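Local atomic coordinates of colicin-D (Escherichia coli, PDB entry 5ZNM), a protein that kills Escherichia coli and close relatives as a plasmid-encoded toxin that inhibits protein synthesis through a C-terminal tRNase domain, present here together with the central domain. Residues Ala54-Leu59 and Val66-Gly71; Pro181-Val186 and Ile196-Val201. All coordinates share one frame; numbering follows the deposited sequence.

Contact 1: residues Ala54-Leu59 and Val66-Gly71; sequences ASSVQL and VWTAAG
The indole of Trp67 lies beside the backbone of the facing strand, with Leu59 N near the ring plane at the edge that carries CE3 and Leu59 CB 4.2 Å from CE3. Over one face, offset toward the rim, sits Ala69 N of its own strand. The ring is turned about the CB-CG bond to a chi2 of 91°, and its CZ3 comes to 4.4 Å from Val57 CG1. Val57, Leu59, Trp67 and Ala69 thus share one face of the sheet, where Phe128 and Leu130 of the neighbouring strand 126-131 join them. The second flat group, the amide of Gln58, is on the other face with Ser56, Thr68 and Ala70. Its NE2 donates to Ser56 OG at 2.9 Å, with the acceptor nearly in the amide plane. The bond is close to straight, its N-H...O angle 169°. NE2 also bonds to Asn51 O, and Ser56 OG to Thr53 O. Gln58 and Thr68 run side by side, CG of Gln58 3.9 Å from Thr68 OG1.

The backbones form an antiparallel hairpin, axes 165° apart. In the hydrogen-bonded pair Val57 and Ala69, Val57 N to Ala69 O and Ala69 N to Val57 O both measure 2.8 Å; Leu59 and Trp67 form the second such pair. Toward the Ser55-Gly71 end a water accepts from Gly71 N and donates to Ser55 O, bridging the two backbones. Ala70 pairs with a strand of the second subunit, continuing the sheet across the interface, and Ile73 of that subunit packs on Trp67 and Ala69. The chemistry is therefore divided: apolar side chains pack on one face, while on the other a buried amide and hydroxyl meet within one strand, and their bonds to Asn51 O and Thr53 O fasten it to the residues before it.

Contact 2: residues Pro181-Val186 and Ile196-Val201; sequences PVLNAV and ITLPAV
Leu183 reaches across to Ile196 and Leu198 through a single methyl, CD1. Its side chain crosses that of Leu198 at about a right angle, and CD1 meets Leu198 CD2 at 3.6 Å. Against Ile196 the crossing is oblique, the same CD1 lying 3.9 Å from CG2. The CA-CB bond of Leu183 already heads for the opposite segment; that of Leu198 does not, and it is CD2 that makes the approach.

Ile196 divides its contacts between its two branches. While CG2 faces Leu183, CG1 packs on Ala185, 3.5 Å from CB, and CD1 follows at 4.1 Å from the same methyl. CG1 is placed for this by lying anti to the carbonyl carbon (chi1 -72°).

No direct hydrogen bond joins the segments. A water fills that role, donating to Asn184 O at 2.9 Å and accepting from Thr197 N at 3.2 Å, so it links the loop backbone to strand 194-198 beside the apolar cluster. Phe262 of strand 262-267 touches Leu183, Ile196 and Leu198, and Leu183 also makes a backbone bond to Ile263. Between the two segments, then, methyl and methylene groups supply the direct side-chain contacts and one water the polar link; direct backbone pairing with strand 194-198 comes just beside them, where Val186 bonds to Lys195.

Contact 1 closes before contact 2 opens along the chain; their centres lie 21 Å apart and their nearest atoms about 11 Å, so they do not touch. They belong to different sheets. Contact 1 is the hairpin of strands 56-61 and 65-71 at one side of a five-stranded antiparallel sheet, whereas strand 194-198 of contact 2 lies within a four-stranded mixed sheet. Strand 262-267, outermost at the opposite side of the first sheet, packs against contact 2 through Phe262 and so connects the two regions. Both contacts thus belong to the central domain, not the tRNase domain: contact 1 at a sheet edge that continues into the second subunit, contact 2 touching no other chain of the assembly.

Contact 1: residues Ala54-Leu59 and Val66-Gly71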
loop_
_atom_site.group_PDB
_atom_site.type_symbol
_atom_site.label_atom_id
_atom_site.label_comp_id
_atom_site.label_asym_id
_atom_site.label_seq_id
_atom_site.Cartn_x
_atom_site.Cartn_y
_atom_site.Cartn_z
ATOM N N ALA A 54 1.768 0.398 10.580
ATOM C CA ALA A 54 0.607 -0.358 11.036
ATOM C C ALA A 54 -0.174 -0.936 9.860
ATOM O O ALA A 54 -0.282 -0.313 8.797
ATOM C CB ALA A 54 -0.308 0.524 11.884
ATOM N N SER A 55 -0.722 -2.137 10.064
ATOM C CA SER A 55 -1.609 -2.780 9.095
ATOM C C SER A 55 -0.916 -3.031 7.760
ATOM O O SER A 55 -1.536 -2.959 6.706
ATOM C CB SER A 55 -2.887 -1.960 8.874
ATOM O OG SER A 55 -3.642 -1.885 10.077
ATOM N N SER A 56 0.377 -3.323 7.781
ATOM C CA SER A 56 1.134 -3.450 6.549
ATOM C C SER A 56 1.540 -4.901 6.319
ATOM O O SER A 56 1.619 -5.705 7.245
ATOM C CB SER A 56 2.374 -2.544 6.583
ATOM O OG SER A 56 3.288 -2.946 7.608
ATOM N N VAL A 57 1.764 -5.225 5.055
ATOM C CA VAL A 57 2.418 -6.471 4.652
ATOM C C VAL A 57 3.844 -6.125 4.265
ATOM O O VAL A 57 4.081 -5.133 3.565
ATOM C CB VAL A 57 1.674 -7.136 3.477
ATOM C CG1 VAL A 57 2.406 -8.416 3.026
ATOM C CG2 VAL A 57 0.226 -7.434 3.856
ATOM N N GLN A 58 4.806 -6.936 4.710
ATOM C CA GLN A 58 6.198 -6.614 4.451
ATOM C C GLN A 58 6.952 -7.859 4.019
ATOM O O GLN A 58 6.674 -8.974 4.474
ATOM C CB GLN A 58 6.889 -6.015 5.681
ATOM C CG GLN A 58 6.370 -4.617 6.043
ATOM C CD GLN A 58 6.914 -4.133 7.387
ATOM O OE1 GLN A 58 8.066 -4.389 7.726
ATOM N NE2 GLN A 58 6.066 -3.434 8.168
ATOM N N LEU A 59 7.936 -7.643 3.152
ATOM C CA LEU A 59 8.860 -8.692 2.740
ATOM C C LEU A 59 10.255 -8.113 2.833
ATOM O O LEU A 59 10.564 -7.133 2.150
ATOM C CB LEU A 59 8.562 -9.176 1.320
ATOM C CG LEU A 59 9.548 -10.176 0.727
ATOM C CD1 LEU A 59 9.599 -11.441 1.558
ATOM C CD2 LEU A 59 9.171 -10.510 -0.715
ATOM N N VAL A 66 13.502 -3.635 2.616
ATOM C CA VAL A 66 12.143 -4.009 2.992
ATOM C C VAL A 66 11.173 -3.510 1.929
ATOM O O VAL A 66 11.214 -2.336 1.543
ATOM C CB VAL A 66 11.770 -3.437 4.371
ATOM C CG1 VAL A 66 10.313 -3.745 4.699
ATOM C CG2 VAL A 66 12.710 -4.011 5.431
ATOM N N TRP A 67 10.308 -4.406 1.465
ATOM C CA TRP A 67 9.155 -4.064 0.643
ATOM C C TRP A 67 7.920 -3.983 1.536
ATOM O O TRP A 67 7.694 -4.875 2.357
ATOM C CB TRP A 67 8.966 -5.129 -0.437
ATOM C CG TRP A 67 7.784 -4.942 -1.365
ATOM C CD1 TRP A 67 7.773 -4.276 -2.546
ATOM C CD2 TRP A 67 6.472 -5.488 -1.195
ATOM N NE1 TRP A 67 6.530 -4.364 -3.129
ATOM C CE2 TRP A 67 5.713 -5.104 -2.316
ATOM C CE3 TRP A 67 5.866 -6.264 -0.201
ATOM C CZ2 TRP A 67 4.373 -5.455 -2.465
ATOM C CZ3 TRP A 67 4.543 -6.625 -0.353
ATOM C CH2 TRP A 67 3.806 -6.219 -1.485
ATOM N N THR A 68 7.122 -2.926 1.367
ATOM C CA THR A 68 5.950 -2.667 2.198
ATOM C C THR A 68 4.707 -2.518 1.324
ATOM O O THR A 68 4.759 -1.909 0.249
ATOM C CB THR A 68 6.147 -1.376 3.027
ATOM O OG1 THR A 68 7.299 -1.516 3.872
ATOM C CG2 THR A 68 4.935 -1.101 3.886
ATOM N N ALA A 69 3.593 -3.085 1.772
ATOM C CA ALA A 69 2.299 -2.812 1.153
ATOM C C ALA A 69 1.310 -2.468 2.249
ATOM O O ALA A 69 1.201 -3.199 3.238
ATOM C CB ALA A 69 1.786 -3.999 0.346
ATOM N N ALA A 70 0.600 -1.356 2.083
ATOM C CA ALA A 70 -0.426 -0.965 3.029
ATOM C C ALA A 70 -1.591 -0.359 2.262
ATOM O O ALA A 70 -1.428 0.137 1.146
ATOM C CB ALA A 70 0.111 0.025 4.079
ATOM N N GLY A 71 -2.765 -0.436 2.858
ATOM C CA GLY A 71 -3.968 0.038 2.218
ATOM C C GLY A 71 -4.772 -1.094 1.619
ATOM O O GLY A 71 -4.498 -2.283 1.786
HETATM O O HOH W 1 -3.358 -1.485 5.363
#

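Contact 2: residues Pro181-Val186 and Ile196-Val201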
loop_
_atom_site.group_PDB
_atom_site.type_symbol
_atom_site.label_atom_id
_atom_site.label_comp_id
_atom_site.label_asym_id
_atom_site.label_seq_id
_atom_site.Cartn_x
_atom_site.Cartn_y
_atom_site.Cartn_z
ATOM N N PRO A 181 4.485 -19.115 18.690
ATOM C CA PRO A 181 4.884 -18.346 19.881
ATOM C C PRO A 181 4.755 -16.838 19.685
ATOM O O PRO A 181 5.089 -16.302 18.627
ATOM C CB PRO A 181 6.352 -18.737 20.071
ATOM C CG PRO A 181 6.829 -18.992 18.669
ATOM C CD PRO A 181 5.654 -19.679 17.988
ATOM N N VAL A 182 4.324 -16.153 20.747
ATOM C CA VAL A 182 4.323 -14.692 20.808
ATOM C C VAL A 182 5.611 -14.214 21.469
ATOM O O VAL A 182 5.960 -14.652 22.574
ATOM C CB VAL A 182 3.096 -14.174 21.574
ATOM C CG1 VAL A 182 3.127 -12.635 21.661
ATOM C CG2 VAL A 182 1.817 -14.664 20.909
ATOM N N LEU A 183 6.313 -13.300 20.804
ATOM C CA LEU A 183 7.594 -12.801 21.273
ATOM C C LEU A 183 7.502 -11.320 21.621
ATOM O O LEU A 183 6.680 -10.589 21.068
ATOM C CB LEU A 183 8.670 -13.027 20.218
ATOM C CG LEU A 183 8.763 -14.483 19.753
ATOM C CD1 LEU A 183 9.867 -14.650 18.738
ATOM C CD2 LEU A 183 8.996 -15.383 20.944
ATOM N N ASN A 184 8.348 -10.882 22.551
ATOM C CA ASN A 184 8.452 -9.478 22.940
ATOM C C ASN A 184 9.800 -8.920 22.499
ATOM O O ASN A 184 10.841 -9.562 22.693
ATOM C CB ASN A 184 8.311 -9.299 24.459
ATOM C CG ASN A 184 6.955 -9.732 24.983
ATOM O OD1 ASN A 184 6.857 -10.374 26.039
ATOM N ND2 ASN A 184 5.906 -9.382 24.263
ATOM N N ALA A 185 9.786 -7.722 21.919
ATOM C CA ALA A 185 11.021 -7.088 21.481
ATOM C C ALA A 185 11.651 -6.303 22.627
ATOM O O ALA A 185 10.955 -5.809 23.513
ATOM C CB ALA A 185 10.754 -6.167 20.293
ATOM N N VAL A 186 12.986 -6.197 22.609
ATOM C CA VAL A 186 13.729 -5.427 23.605
ATOM C C VAL A 186 14.128 -4.092 23.000
ATOM O O VAL A 186 14.701 -4.045 21.905
ATOM C CB VAL A 186 14.980 -6.176 24.095
ATOM C CG1 VAL A 186 15.762 -5.286 25.049
ATOM C CG2 VAL A 186 14.608 -7.488 24.748
ATOM N N ILE A 196 14.127 -8.471 18.337
ATOM C CA ILE A 196 13.509 -9.765 18.600
ATOM C C ILE A 196 14.555 -10.840 18.318
ATOM O O ILE A 196 15.294 -10.752 17.331
ATOM C CB ILE A 196 12.247 -9.952 17.729
ATOM C CG1 ILE A 196 11.121 -9.044 18.246
ATOM C CG2 ILE A 196 11.799 -11.393 17.705
ATOM C CD1 ILE A 196 10.023 -8.824 17.212
ATOM N N THR A 197 14.657 -11.831 19.195
ATOM C CA THR A 197 15.622 -12.905 18.981
ATOM C C THR A 197 14.896 -14.230 18.829
ATOM O O THR A 197 14.013 -14.557 19.631
ATOM C CB THR A 197 16.640 -12.984 20.113
ATOM O OG1 THR A 197 15.960 -13.195 21.356
ATOM C CG2 THR A 197 17.463 -11.694 20.182
ATOM N N LEU A 198 15.259 -14.992 17.759
ATOM C CA LEU A 198 14.695 -16.319 17.572
ATOM C C LEU A 198 15.675 -17.370 18.057
ATOM O O LEU A 198 16.893 -17.224 17.861
ATOM C CB LEU A 198 14.369 -16.586 16.098
ATOM C CG LEU A 198 13.549 -15.503 15.385
ATOM C CD1 LEU A 198 13.121 -15.951 13.993
ATOM C CD2 LEU A 198 12.338 -15.106 16.208
ATOM N N PRO A 199 15.160 -18.435 18.666
ATOM C CA PRO A 199 16.044 -19.497 19.155
ATOM C C PRO A 199 16.815 -20.155 18.017
ATOM O O PRO A 199 16.372 -20.190 16.867
ATOM C CB PRO A 199 15.083 -20.495 19.812
ATOM C CG PRO A 199 13.746 -20.192 19.224
ATOM C CD PRO A 199 13.740 -18.716 18.941
ATOM N N ALA A 200 17.990 -20.660 18.366
ATOM C CA ALA A 200 18.721 -21.562 17.497
ATOM C C ALA A 200 17.875 -22.797 17.208
ATOM O O ALA A 200 17.040 -23.204 18.017
ATOM C CB ALA A 200 20.048 -21.963 18.144
ATOM N N VAL A 201 18.089 -23.378 16.023
ATOM C CA VAL A 201 17.440 -24.613 15.587
ATOM C C VAL A 201 18.501 -25.487 14.921
ATOM O O VAL A 201 19.617 -25.047 14.654
ATOM C CB VAL A 201 16.284 -24.347 14.601
ATOM C CG1 VAL A 201 15.177 -23.513 15.250
ATOM C CG2 VAL A 201 16.827 -23.624 13.359
HETATM O O HOH W 2 12.419 -11.716 21.444
#